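Local coordinates for protein acyl-CoA dehydrogenase (Geobacillus kaustophilus, PDB 2PG0) that probably catalyses the FAD-dependent alpha,beta-dehydrogenation of acyl chains, introducing a double bond, as a flavoprotein of the acyl-CoA dehydrogenase family, at residues 102-107 with 242-247; 111-116 with 226-231; 264-269 with 352-357; 295-300 with 333-338. All coordinates share one frame; numbering follows the deposited sequence.

Contact 1: residues 102-107 with 242-247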
loop_
_atom_site.group_PDB
_atom_site.type_symbol
_atom_site.label_atom_id
_atom_site.label_comp_id
_atom_site.label_asym_id
_atom_site.label_seq_id
_atom_site.Cartn_x
_atom_site.Cartn_y
_atom_site.Cartn_z
ATOM N N ILE A 102 20.947 35.261 -7.761
ATOM C CA ILE A 102 21.637 36.452 -8.280
ATOM C C ILE A 102 20.732 37.688 -8.155
ATOM O O ILE A 102 21.167 38.733 -7.671
ATOM C CB ILE A 102 22.141 36.242 -9.748
ATOM C CG1 ILE A 102 23.147 35.083 -9.814
ATOM C CG2 ILE A 102 22.770 37.541 -10.327
ATOM C CD1 ILE A 102 23.449 34.581 -11.233
ATOM N N ALA A 103 19.469 37.556 -8.557
ATOM C CA ALA A 103 18.525 38.668 -8.476
ATOM C C ALA A 103 18.218 39.079 -7.034
ATOM O O ALA A 103 18.140 40.273 -6.733
ATOM C CB ALA A 103 17.245 38.336 -9.221
ATOM N N SER A 104 18.047 38.097 -6.150
ATOM C CA SER A 104 17.687 38.371 -4.758
ATOM C C SER A 104 18.841 38.902 -3.911
ATOM O O SER A 104 18.645 39.806 -3.094
ATOM C CB SER A 104 17.105 37.123 -4.087
ATOM O OG SER A 104 15.805 36.860 -4.574
ATOM N N TYR A 105 20.032 38.342 -4.105
ATOM C CA TYR A 105 21.152 38.589 -3.191
ATOM C C TYR A 105 22.347 39.282 -3.823
ATOM O O TYR A 105 23.309 39.619 -3.127
ATOM C CB TYR A 105 21.606 37.276 -2.544
ATOM C CG TYR A 105 20.468 36.461 -1.978
ATOM C CD1 TYR A 105 19.652 36.972 -0.963
ATOM C CD2 TYR A 105 20.207 35.176 -2.453
ATOM C CE1 TYR A 105 18.594 36.221 -0.443
ATOM C CE2 TYR A 105 19.159 34.417 -1.937
ATOM C CZ TYR A 105 18.362 34.944 -0.937
ATOM O OH TYR A 105 17.330 34.193 -0.433
ATOM N N GLY A 106 22.294 39.484 -5.135
ATOM C CA GLY A 106 23.384 40.127 -5.840
ATOM C C GLY A 106 23.393 41.627 -5.624
ATOM O O GLY A 106 22.342 42.245 -5.391
ATOM N N THR A 107 24.586 42.211 -5.697
ATOM C CA THR A 107 24.735 43.661 -5.746
ATOM C C THR A 107 24.292 44.144 -7.129
ATOM O O THR A 107 24.174 43.351 -8.065
ATOM C CB THR A 107 26.201 44.089 -5.526
ATOM O OG1 THR A 107 27.013 43.580 -6.593
ATOM C CG2 THR A 107 26.732 43.576 -4.188
ATOM N N MET A 242 17.986 27.917 2.557
ATOM C CA MET A 242 16.735 27.462 3.176
ATOM C C MET A 242 15.547 28.238 2.598
ATOM O O MET A 242 14.487 27.659 2.329
ATOM C CB MET A 242 16.791 27.569 4.711
ATOM C CG MET A 242 17.739 26.564 5.415
ATOM S SD MET A 242 17.517 24.793 5.031
ATOM C CE MET A 242 18.927 24.474 3.971
ATOM N N GLU A 243 15.758 29.535 2.377
ATOM C CA GLU A 243 14.755 30.431 1.794
ATOM C C GLU A 243 14.360 30.022 0.363
ATOM O O GLU A 243 13.177 29.879 0.054
ATOM C CB GLU A 243 15.292 31.871 1.825
ATOM C CG GLU A 243 14.356 32.962 1.312
ATOM C CD GLU A 243 15.010 34.349 1.308
ATOM O OE1 GLU A 243 15.988 34.565 2.067
ATOM O OE2 GLU A 243 14.559 35.232 0.539
ATOM N N LYS A 244 15.354 29.812 -0.498
ATOM C CA LYS A 244 15.102 29.498 -1.909
ATOM C C LYS A 244 14.622 28.062 -2.173
ATOM O O LYS A 244 14.026 27.783 -3.215
ATOM C CB LYS A 244 16.347 29.791 -2.745
ATOM C CG LYS A 244 16.730 31.269 -2.807
ATOM C CD LYS A 244 15.649 32.084 -3.483
ATOM C CE LYS A 244 16.118 33.487 -3.800
ATOM N NZ LYS A 244 14.970 34.321 -4.230
ATOM N N LEU A 245 14.879 27.154 -1.234
ATOM C CA LEU A 245 14.448 25.758 -1.395
ATOM C C LEU A 245 12.916 25.573 -1.477
ATOM O O LEU A 245 12.459 24.556 -2.007
ATOM C CB LEU A 245 15.098 24.840 -0.337
ATOM C CG LEU A 245 16.535 24.358 -0.636
ATOM C CD1 LEU A 245 17.280 23.946 0.633
ATOM C CD2 LEU A 245 16.569 23.221 -1.651
ATOM N N GLN A 246 12.137 26.541 -0.979
ATOM C CA GLN A 246 10.670 26.533 -1.157
ATOM C C GLN A 246 10.315 26.512 -2.651
ATOM O O GLN A 246 9.593 25.627 -3.100
ATOM C CB GLN A 246 9.968 27.704 -0.430
ATOM C CG GLN A 246 8.438 27.828 -0.727
ATOM C CD GLN A 246 7.691 28.914 0.077
ATOM O OE1 GLN A 246 7.737 28.952 1.317
ATOM N NE2 GLN A 246 6.966 29.778 -0.635
ATOM N N GLN A 247 10.835 27.476 -3.417
ATOM C CA GLN A 247 10.613 27.477 -4.867
ATOM C C GLN A 247 11.207 26.236 -5.545
ATOM O O GLN A 247 10.577 25.660 -6.433
ATOM C CB GLN A 247 11.113 28.777 -5.521
ATOM C CG GLN A 247 10.841 28.847 -7.033
ATOM C CD GLN A 247 10.659 30.266 -7.546
ATOM O OE1 GLN A 247 9.844 31.035 -7.025
ATOM N NE2 GLN A 247 11.405 30.614 -8.587
#
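S104 and K244 both send their side chains off beside the backbone N (chi1 -73° and -66°), which aims the hydroxyl and the ammonium-bearing chain at each other from one helix to the other. A second turn at chi2 bends the lysine, after which it runs straight, and its NZ ends 2.7 Å from OG of S104 as the donor of a hydrogen bond. OG also has a weak hydrogen bond to the carbonyl of P100 one turn earlier, which helps fix the rotation of the serine. Y105 sets its ring beside this pair. CE of K244 passes obliquely to that ring, 3.6 Å from the phenol OH and 3.7 Å from CE2, while CB of S104 lies over the centre of one ring face. The extended E243 comes from the opposite direction and sets its carboxylate perpendicular to the ring, with OE1 2.9 Å from OH of Y105, near the ring plane. Were K244 an alanine, OG of S104 would be likely to lose its lysine donor and a gap to open beside the tyrosine ring. The contact is near the surface and joins the end of helix 89-105, in the N-terminal helical domain, to an early part of the long helix 237-273, in the C-terminal one. Y240 adds a second ring beside Y105; K244 also packs on P100 and Y101 of helix 89-105, while Q246 reaches V319 and V322 of helix 319-343.

Contact 2: residues 111-116 with 226-231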
loop_
_atom_site.group_PDB
_atom_site.type_symbol
_atom_site.label_atom_id
_atom_site.label_comp_id
_atom_site.label_asym_id
_atom_site.label_seq_id
_atom_site.Cartn_x
_atom_site.Cartn_y
_atom_site.Cartn_z
ATOM N N LYS A 111 24.387 41.930 -10.577
ATOM C CA LYS A 111 23.185 41.751 -11.390
ATOM C C LYS A 111 23.416 42.260 -12.813
ATOM O O LYS A 111 23.083 41.584 -13.788
ATOM C CB LYS A 111 21.983 42.437 -10.735
ATOM C CG LYS A 111 21.565 41.798 -9.410
ATOM C CD LYS A 111 20.269 42.366 -8.852
ATOM C CE LYS A 111 20.477 43.732 -8.193
ATOM N NZ LYS A 111 19.324 44.131 -7.323
ATOM N N GLN A 112 24.026 43.441 -12.919
ATOM C CA GLN A 112 24.351 44.035 -14.212
ATOM C C GLN A 112 25.317 43.152 -15.005
ATOM O O GLN A 112 25.159 42.983 -16.209
ATOM C CB GLN A 112 24.935 45.443 -14.018
ATOM C CG GLN A 112 25.126 46.233 -15.306
ATOM C CD GLN A 112 23.837 46.388 -16.096
ATOM O OE1 GLN A 112 22.842 46.906 -15.590
ATOM N NE2 GLN A 112 23.852 45.938 -17.343
ATOM N N LYS A 113 26.299 42.580 -14.312
ATOM C CA LYS A 113 27.307 41.729 -14.939
ATOM C C LYS A 113 26.756 40.384 -15.418
ATOM O O LYS A 113 27.185 39.875 -16.455
ATOM C CB LYS A 113 28.482 41.494 -13.982
ATOM C CG LYS A 113 29.664 40.784 -14.628
ATOM C CD LYS A 113 30.962 41.060 -13.893
ATOM C CE LYS A 113 31.300 39.955 -12.924
ATOM N NZ LYS A 113 32.775 39.909 -12.700
ATOM N N TRP A 114 25.815 39.812 -14.666
ATOM C CA TRP A 114 25.399 38.424 -14.909
ATOM C C TRP A 114 24.009 38.218 -15.512
ATOM O O TRP A 114 23.844 37.386 -16.412
ATOM C CB TRP A 114 25.570 37.578 -13.638
ATOM C CG TRP A 114 27.005 37.374 -13.244
ATOM C CD1 TRP A 114 28.068 37.174 -14.079
ATOM C CD2 TRP A 114 27.528 37.325 -11.910
ATOM N NE1 TRP A 114 29.220 37.020 -13.348
ATOM C CE2 TRP A 114 28.919 37.108 -12.015
ATOM C CE3 TRP A 114 26.955 37.452 -10.636
ATOM C CZ2 TRP A 114 29.754 37.009 -10.890
ATOM C CZ3 TRP A 114 27.784 37.352 -9.517
ATOM C CH2 TRP A 114 29.169 37.136 -9.656
ATOM N N LEU A 115 23.020 38.958 -15.027
ATOM C CA LEU A 115 21.632 38.730 -15.446
ATOM C C LEU A 115 21.333 38.852 -16.950
ATOM O O LEU A 115 20.630 38.003 -17.494
ATOM C CB LEU A 115 20.641 39.544 -14.612
ATOM C CG LEU A 115 20.509 39.136 -13.141
ATOM C CD1 LEU A 115 19.483 40.018 -12.466
ATOM C CD2 LEU A 115 20.141 37.651 -12.986
ATOM N N PRO A 116 21.860 39.896 -17.633
ATOM C CA PRO A 116 21.592 39.951 -19.077
ATOM C C PRO A 116 21.980 38.681 -19.844
ATOM O O PRO A 116 21.215 38.225 -20.698
ATOM C CB PRO A 116 22.422 41.157 -19.540
ATOM C CG PRO A 116 22.461 42.042 -18.334
ATOM C CD PRO A 116 22.654 41.060 -17.196
ATOM N N PRO A 226 37.742 35.407 -7.277
ATOM C CA PRO A 226 37.701 36.799 -6.815
ATOM C C PRO A 226 36.731 36.987 -5.652
ATOM O O PRO A 226 35.633 36.427 -5.669
ATOM C CB PRO A 226 37.191 37.565 -8.043
ATOM C CG PRO A 226 37.587 36.735 -9.197
ATOM C CD PRO A 226 37.501 35.306 -8.729
ATOM N N ALA A 227 37.144 37.769 -4.657
ATOM C CA ALA A 227 36.303 38.084 -3.503
ATOM C C ALA A 227 35.011 38.802 -3.913
ATOM O O ALA A 227 33.999 38.717 -3.210
ATOM C CB ALA A 227 37.079 38.918 -2.501
ATOM N N TYR A 228 35.071 39.505 -5.046
ATOM C CA TYR A 228 33.916 40.140 -5.680
ATOM C C TYR A 228 32.758 39.158 -5.908
ATOM O O TYR A 228 31.595 39.563 -5.942
ATOM C CB TYR A 228 34.345 40.751 -7.027
ATOM C CG TYR A 228 33.210 41.273 -7.888
ATOM C CD1 TYR A 228 32.854 42.622 -7.857
ATOM C CD2 TYR A 228 32.495 40.419 -8.743
ATOM C CE1 TYR A 228 31.810 43.109 -8.648
ATOM C CE2 TYR A 228 31.447 40.896 -9.528
ATOM C CZ TYR A 228 31.117 42.243 -9.480
ATOM O OH TYR A 228 30.088 42.732 -10.254
ATOM N N ASN A 229 33.093 37.878 -6.074
ATOM C CA ASN A 229 32.114 36.842 -6.422
ATOM C C ASN A 229 31.305 36.287 -5.250
ATOM O O ASN A 229 30.467 35.402 -5.443
ATOM C CB ASN A 229 32.792 35.691 -7.171
ATOM C CG ASN A 229 33.107 36.033 -8.613
ATOM O OD1 ASN A 229 32.980 37.177 -9.035
ATOM N ND2 ASN A 229 33.522 35.032 -9.376
ATOM N N LEU A 230 31.573 36.783 -4.044
ATOM C CA LEU A 230 30.755 36.451 -2.883
ATOM C C LEU A 230 29.327 36.927 -3.105
ATOM O O LEU A 230 29.090 38.089 -3.444
ATOM C CB LEU A 230 31.328 37.062 -1.595
ATOM C CG LEU A 230 30.501 36.837 -0.318
ATOM C CD1 LEU A 230 30.504 35.361 0.101
ATOM C CD2 LEU A 230 30.986 37.719 0.826
ATOM N N LEU A 231 28.382 36.011 -2.931
ATOM C CA LEU A 231 26.970 36.331 -3.067
ATOM C C LEU A 231 26.363 36.522 -1.682
ATOM O O LEU A 231 26.261 35.568 -0.901
ATOM C CB LEU A 231 26.246 35.221 -3.845
ATOM C CG LEU A 231 24.870 35.479 -4.459
ATOM C CD1 LEU A 231 24.896 36.640 -5.453
ATOM C CD2 LEU A 231 24.379 34.207 -5.139
#
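Three flat groups meet here, the indole of W114, the phenol of Y228 and the amide of N229, and none is stacked on another. OD1 of N229 stands at the edge of the indole, in its plane, 3.7 Å from CZ2; the same oxygen is also at the edge of the Y228 ring. The amide is turned 70° against the indole, and the two side chains run across each other nearly perpendicularly. Y228 approaches the tryptophan obliquely, CE2 to CH2 at 4.4 Å, a loose apolar touch. More closely, the lysine K113 slants past the phenol, its CE 3.5 Å from CE2 of Y228 and its NZ 3.6 Å from that same carbon. A bend at chi3 (97°) in K113 turns its end along this side of the tyrosine. The contact joins helix 108-120 of the N-terminal domain to the short 3-10 turn leading into strand 230-231, at the margin of the middle beta domain. Strand 187-193 ties both sides together: N229 gives its ND2 to the carbonyl of V191, and NE1 of W114 bonds to E193. Q110 of helix 108-120 gives NE2 to the carbonyl of L230. With the amide and indole nitrogens paired to this strand, what meets across the contact is mainly van der Waals, carbon with carbon at Y228 and carbon with OD1 at the weakly polar C-H edge of the indole. The alkyl part of K113 meets the exposed tyrosine, and the ammonium beside the ring probably adds little more than a weak electrostatic attraction.

Contact 3: residues 264-269 with 352-357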
loop_
_atom_site.group_PDB
_atom_site.type_symbol
_atom_site.label_atom_id
_atom_site.label_comp_id
_atom_site.label_asym_id
_atom_site.label_seq_id
_atom_site.Cartn_x
_atom_site.Cartn_y
_atom_site.Cartn_z
ATOM N N PHE A 264 0.151 8.810 -17.567
ATOM C CA PHE A 264 -1.245 8.373 -17.568
ATOM C C PHE A 264 -1.815 8.395 -18.989
ATOM O O PHE A 264 -2.447 7.432 -19.432
ATOM C CB PHE A 264 -2.086 9.239 -16.623
ATOM C CG PHE A 264 -3.550 8.908 -16.643
ATOM C CD1 PHE A 264 -4.043 7.864 -15.876
ATOM C CD2 PHE A 264 -4.432 9.632 -17.447
ATOM C CE1 PHE A 264 -5.402 7.548 -15.897
ATOM C CE2 PHE A 264 -5.795 9.320 -17.479
ATOM C CZ PHE A 264 -6.277 8.281 -16.700
ATOM N N SER A 265 -1.567 9.493 -19.700
ATOM C CA SER A 265 -2.049 9.644 -21.075
ATOM C C SER A 265 -1.481 8.552 -21.986
ATOM O O SER A 265 -2.210 7.963 -22.783
ATOM C CB SER A 265 -1.719 11.034 -21.621
ATOM O OG SER A 265 -2.215 11.161 -22.948
ATOM N N LEU A 266 -0.188 8.277 -21.850
ATOM C CA LEU A 266 0.448 7.176 -22.581
ATOM C C LEU A 266 -0.242 5.835 -22.336
ATOM O O LEU A 266 -0.495 5.079 -23.278
ATOM C CB LEU A 266 1.921 7.058 -22.190
ATOM C CG LEU A 266 2.870 8.097 -22.778
ATOM C CD1 LEU A 266 4.234 7.905 -22.130
ATOM C CD2 LEU A 266 2.958 7.957 -24.290
ATOM N N THR A 267 -0.536 5.547 -21.069
ATOM C CA THR A 267 -1.097 4.255 -20.677
ATOM C C THR A 267 -2.538 4.124 -21.158
ATOM O O THR A 267 -2.926 3.085 -21.707
ATOM C CB THR A 267 -1.047 4.068 -19.146
ATOM O OG1 THR A 267 0.299 4.255 -18.702
ATOM C CG2 THR A 267 -1.516 2.677 -18.746
ATOM N N LYS A 268 -3.317 5.180 -20.961
ATOM C CA LYS A 268 -4.724 5.166 -21.361
ATOM C C LYS A 268 -4.835 4.916 -22.859
ATOM O O LYS A 268 -5.620 4.063 -23.298
ATOM C CB LYS A 268 -5.408 6.480 -20.990
ATOM C CG LYS A 268 -6.904 6.508 -21.303
ATOM C CD LYS A 268 -7.592 7.686 -20.619
ATOM C CE LYS A 268 -7.152 9.021 -21.208
ATOM N NZ LYS A 268 -7.517 10.188 -20.330
ATOM N N GLN A 269 -4.036 5.649 -23.635
ATOM C CA GLN A 269 -4.042 5.494 -25.088
ATOM C C GLN A 269 -3.603 4.097 -25.505
ATOM O O GLN A 269 -4.201 3.504 -26.406
ATOM C CB GLN A 269 -3.204 6.582 -25.767
ATOM C CG GLN A 269 -3.889 7.969 -25.736
ATOM C CD GLN A 269 -5.399 7.912 -26.048
ATOM O OE1 GLN A 269 -5.814 7.427 -27.111
ATOM N NE2 GLN A 269 -6.220 8.412 -25.118
ATOM N N GLU A 352 12.181 1.414 -27.341
ATOM C CA GLU A 352 11.444 1.998 -28.462
ATOM C C GLU A 352 10.112 2.618 -28.032
ATOM O O GLU A 352 9.574 3.469 -28.736
ATOM C CB GLU A 352 11.231 0.969 -29.574
ATOM C CG GLU A 352 12.499 0.657 -30.375
ATOM C CD GLU A 352 12.311 -0.516 -31.322
ATOM O OE1 GLU A 352 11.512 -0.388 -32.277
ATOM O OE2 GLU A 352 12.953 -1.574 -31.104
ATOM N N TYR A 353 9.579 2.194 -26.883
ATOM C CA TYR A 353 8.372 2.807 -26.325
ATOM C C TYR A 353 8.731 3.902 -25.323
ATOM O O TYR A 353 9.579 3.697 -24.446
ATOM C CB TYR A 353 7.465 1.751 -25.680
ATOM C CG TYR A 353 6.646 0.965 -26.690
ATOM C CD1 TYR A 353 7.257 0.047 -27.547
ATOM C CD2 TYR A 353 5.265 1.142 -26.791
ATOM C CE1 TYR A 353 6.520 -0.673 -28.469
ATOM C CE2 TYR A 353 4.519 0.428 -27.721
ATOM C CZ TYR A 353 5.155 -0.476 -28.556
ATOM O OH TYR A 353 4.426 -1.199 -29.481
ATOM N N GLU A 354 8.078 5.058 -25.460
ATOM C CA GLU A 354 8.371 6.237 -24.631
ATOM C C GLU A 354 8.243 5.980 -23.124
ATOM O O GLU A 354 8.999 6.550 -22.328
ATOM C CB GLU A 354 7.462 7.393 -25.034
ATOM C CG GLU A 354 7.799 8.713 -24.379
ATOM C CD GLU A 354 6.824 9.802 -24.763
ATOM O OE1 GLU A 354 6.570 9.980 -25.977
ATOM O OE2 GLU A 354 6.308 10.474 -23.856
ATOM N N ILE A 355 7.288 5.135 -22.736
ATOM C CA ILE A 355 7.086 4.822 -21.314
ATOM C C ILE A 355 8.338 4.287 -20.609
ATOM O O ILE A 355 8.529 4.555 -19.423
ATOM C CB ILE A 355 5.851 3.904 -21.052
ATOM C CG1 ILE A 355 5.443 3.957 -19.574
ATOM C CG2 ILE A 355 6.093 2.471 -21.509
ATOM C CD1 ILE A 355 5.085 5.368 -19.089
ATOM N N ALA A 356 9.186 3.553 -21.332
ATOM C CA ALA A 356 10.421 3.013 -20.749
ATOM C C ALA A 356 11.292 4.141 -20.189
ATOM O O ALA A 356 11.770 4.076 -19.047
ATOM C CB ALA A 356 11.192 2.194 -21.781
ATOM N N ARG A 357 11.486 5.174 -21.007
ATOM C CA ARG A 357 12.281 6.343 -20.641
ATOM C C ARG A 357 11.642 7.136 -19.496
ATOM O O ARG A 357 12.328 7.539 -18.551
ATOM C CB ARG A 357 12.427 7.222 -21.869
ATOM C CG ARG A 357 13.251 8.442 -21.721
ATOM C CD ARG A 357 12.818 9.349 -22.855
ATOM N NE ARG A 357 11.936 10.351 -22.334
ATOM C CZ ARG A 357 11.112 11.123 -23.031
ATOM N NH1 ARG A 357 10.963 11.011 -24.357
ATOM N NH2 ARG A 357 10.420 12.014 -22.356
#
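L266 reaches across from helix 237-273 and, with a single methyl, CD1, meets two neighbouring side chains, E354 and I355, of the 352-357 segment. It lies roughly square to E354, CD1 being 3.7 Å from OE2 of the carboxylate. Against I355 the arrangement differs: the two run antiparallel, offset alongside each other, and touch through their end methyls, CD1 to CD1 at 4.1 Å. In the isoleucine CG1 is anti to the backbone N (chi1 -163°), and the turn at chi2 then sets CD1 against the leucine methyl. E354, extended beyond CG, brings its carboxylate to that same methyl. The backbones are nearest at L266 and I355, their CA atoms 7.2 Å apart. I355 also rests on M263 and on A340 of helix 319-343, and E354 on V262. Within the C-terminal helical domain the contact thus ties the long helix to the short one, at a distance from the flavin: the side chain of I355 is about 11 Å from a bound FAD. A356 packs on V208 of a third subunit and F264 on L383 of a second. The contact is van der Waals in character, with one carboxylate oxygen taking part. The salt bridge of OE2 to R358 probably offsets its charge and makes its place beside a leucine methyl less costly.

Contact 4: residues 295-300 with 333-338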
loop_
_atom_site.group_PDB
_atom_site.type_symbol
_atom_site.label_atom_id
_atom_site.label_comp_id
_atom_site.label_asym_id
_atom_site.label_seq_id
_atom_site.Cartn_x
_atom_site.Cartn_y
_atom_site.Cartn_z
ATOM N N ALA A 295 -6.113 8.247 -12.148
ATOM C CA ALA A 295 -6.786 9.515 -12.460
ATOM C C ALA A 295 -7.127 10.303 -11.193
ATOM O O ALA A 295 -6.954 11.521 -11.148
ATOM C CB ALA A 295 -8.059 9.254 -13.273
ATOM N N THR A 296 -7.611 9.591 -10.171
ATOM C CA THR A 296 -7.972 10.198 -8.884
ATOM C C THR A 296 -6.747 10.824 -8.210
ATOM O O THR A 296 -6.769 11.987 -7.801
ATOM C CB THR A 296 -8.632 9.153 -7.940
ATOM O OG1 THR A 296 -9.821 8.646 -8.554
ATOM C CG2 THR A 296 -9.000 9.775 -6.593
ATOM N N GLU A 297 -5.677 10.048 -8.095
ATOM C CA GLU A 297 -4.469 10.540 -7.443
ATOM C C GLU A 297 -3.857 11.705 -8.229
ATOM O O GLU A 297 -3.375 12.678 -7.638
ATOM C CB GLU A 297 -3.479 9.398 -7.210
ATOM C CG GLU A 297 -3.982 8.349 -6.192
ATOM C CD GLU A 297 -2.878 7.402 -5.712
ATOM O OE1 GLU A 297 -1.710 7.583 -6.099
ATOM O OE2 GLU A 297 -3.185 6.460 -4.948
ATOM N N ILE A 298 -3.888 11.619 -9.556
ATOM C CA ILE A 298 -3.403 12.729 -10.392
ATOM C C ILE A 298 -4.220 14.012 -10.138
ATOM O O ILE A 298 -3.649 15.107 -10.011
ATOM C CB ILE A 298 -3.360 12.332 -11.890
ATOM C CG1 ILE A 298 -2.207 11.339 -12.117
ATOM C CG2 ILE A 298 -3.252 13.593 -12.805
ATOM C CD1 ILE A 298 -2.313 10.487 -13.378
ATOM N N ALA A 299 -5.538 13.860 -10.018
ATOM C CA ALA A 299 -6.445 14.980 -9.747
ATOM C C ALA A 299 -6.124 15.619 -8.392
ATOM O O ALA A 299 -6.093 16.849 -8.260
ATOM C CB ALA A 299 -7.898 14.495 -9.791
ATOM N N LEU A 300 -5.879 14.781 -7.387
ATOM C CA LEU A 300 -5.459 15.260 -6.071
ATOM C C LEU A 300 -4.167 16.074 -6.116
ATOM O O LEU A 300 -4.093 17.157 -5.535
ATOM C CB LEU A 300 -5.286 14.090 -5.103
ATOM C CG LEU A 300 -6.546 13.376 -4.625
ATOM C CD1 LEU A 300 -6.117 12.093 -3.962
ATOM C CD2 LEU A 300 -7.383 14.230 -3.656
ATOM N N ALA A 333 3.906 9.816 -8.669
ATOM C CA ALA A 333 4.367 9.698 -10.046
ATOM C C ALA A 333 5.154 8.399 -10.239
ATOM O O ALA A 333 5.062 7.759 -11.287
ATOM C CB ALA A 333 5.185 10.921 -10.438
ATOM N N LYS A 334 5.905 7.995 -9.211
ATOM C CA LYS A 334 6.598 6.705 -9.226
ATOM C C LYS A 334 5.612 5.542 -9.334
ATOM O O LYS A 334 5.846 4.601 -10.087
ATOM C CB LYS A 334 7.505 6.561 -7.995
ATOM C CG LYS A 334 8.817 7.340 -8.117
ATOM C CD LYS A 334 9.500 7.558 -6.756
ATOM C CE LYS A 334 9.952 6.266 -6.107
ATOM N NZ LYS A 334 10.415 6.524 -4.690
ATOM N N ARG A 335 4.498 5.635 -8.604
ATOM C CA ARG A 335 3.470 4.599 -8.637
ATOM C C ARG A 335 2.793 4.564 -9.999
ATOM O O ARG A 335 2.537 3.500 -10.548
ATOM C CB ARG A 335 2.421 4.826 -7.544
ATOM C CG ARG A 335 2.941 4.584 -6.132
ATOM C CD ARG A 335 1.779 4.421 -5.147
ATOM N NE ARG A 335 0.922 5.601 -5.086
ATOM C CZ ARG A 335 1.197 6.710 -4.399
ATOM N NH1 ARG A 335 2.317 6.807 -3.697
ATOM N NH2 ARG A 335 0.344 7.725 -4.403
ATOM N N VAL A 336 2.497 5.741 -10.535
ATOM C CA VAL A 336 2.000 5.851 -11.904
ATOM C C VAL A 336 2.934 5.149 -12.899
ATOM O O VAL A 336 2.477 4.369 -13.726
ATOM C CB VAL A 336 1.733 7.328 -12.286
ATOM C CG1 VAL A 336 1.490 7.471 -13.801
ATOM C CG2 VAL A 336 0.539 7.860 -11.482
ATOM N N ALA A 337 4.238 5.411 -12.797
ATOM C CA ALA A 337 5.217 4.832 -13.706
ATOM C C ALA A 337 5.222 3.300 -13.643
ATOM O O ALA A 337 5.266 2.640 -14.679
ATOM C CB ALA A 337 6.612 5.397 -13.420
ATOM N N ALA A 338 5.154 2.747 -12.429
ATOM C CA ALA A 338 5.130 1.297 -12.228
ATOM C C ALA A 338 3.886 0.654 -12.847
ATOM O O ALA A 338 3.974 -0.406 -13.478
ATOM C CB ALA A 338 5.223 0.953 -10.728
#
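E297 and R335 close a salt bridge between helix 285-313 and helix 319-343, with NH2 of R335 donating to OE1 of E297 at 2.7 Å. The bond is nearly straight at the hydrogen (167°) and lies close to the guanidinium plane, but it strikes the carboxylate from above its own plane, 42° out of it. The two flat groups stand 71° apart on side chains set crosswise, and the carboxylate presents a single oxygen to NH2; NE is 3.4 Å from the same OE1. W328 packs against both residues. In the C-terminal helical bundle of the acyl-CoA dehydrogenase fold, these two helices also touch through an apolar pair, CD1 of I298 and CG2 of V336, 4.3 Å apart, with M263 of helix 237-273 against V336. Without the carboxylate of E297, as with an alanine here, the R335 guanidinium would probably lose its charged mate and be freer to turn. Other polar groups have their own partners: K334 pairs with E331, the carbonyl of I298 takes NE2 of Q257, and OG1 of T296 bonds both to the carbonyl of A292 and to W327 of a second subunit.

Overall arrangement
From the N terminus, the chain makes helix 89-105 and helix 108-120 before entering the beta strands. Contact 2 closes the loop from 111-116 to 226-231, and contact 1 encloses it, returning at 242-247; the two touch through K111 and L115 against I102, A103 and G106, at and just beyond the end of helix 89-105. Together they tie the N-terminal domain to the beta domain and the C-terminal bundle. Helix 237-273 then runs to the other side of the chain's centre, where contact 3 opens at 264-269. Contact 4 nests inside that loop, joining helices 285-313 and 319-343, before contact 3 closes at 352-357. F264 packs against I298, linking contacts 3 and 4, and both touch the second subunit.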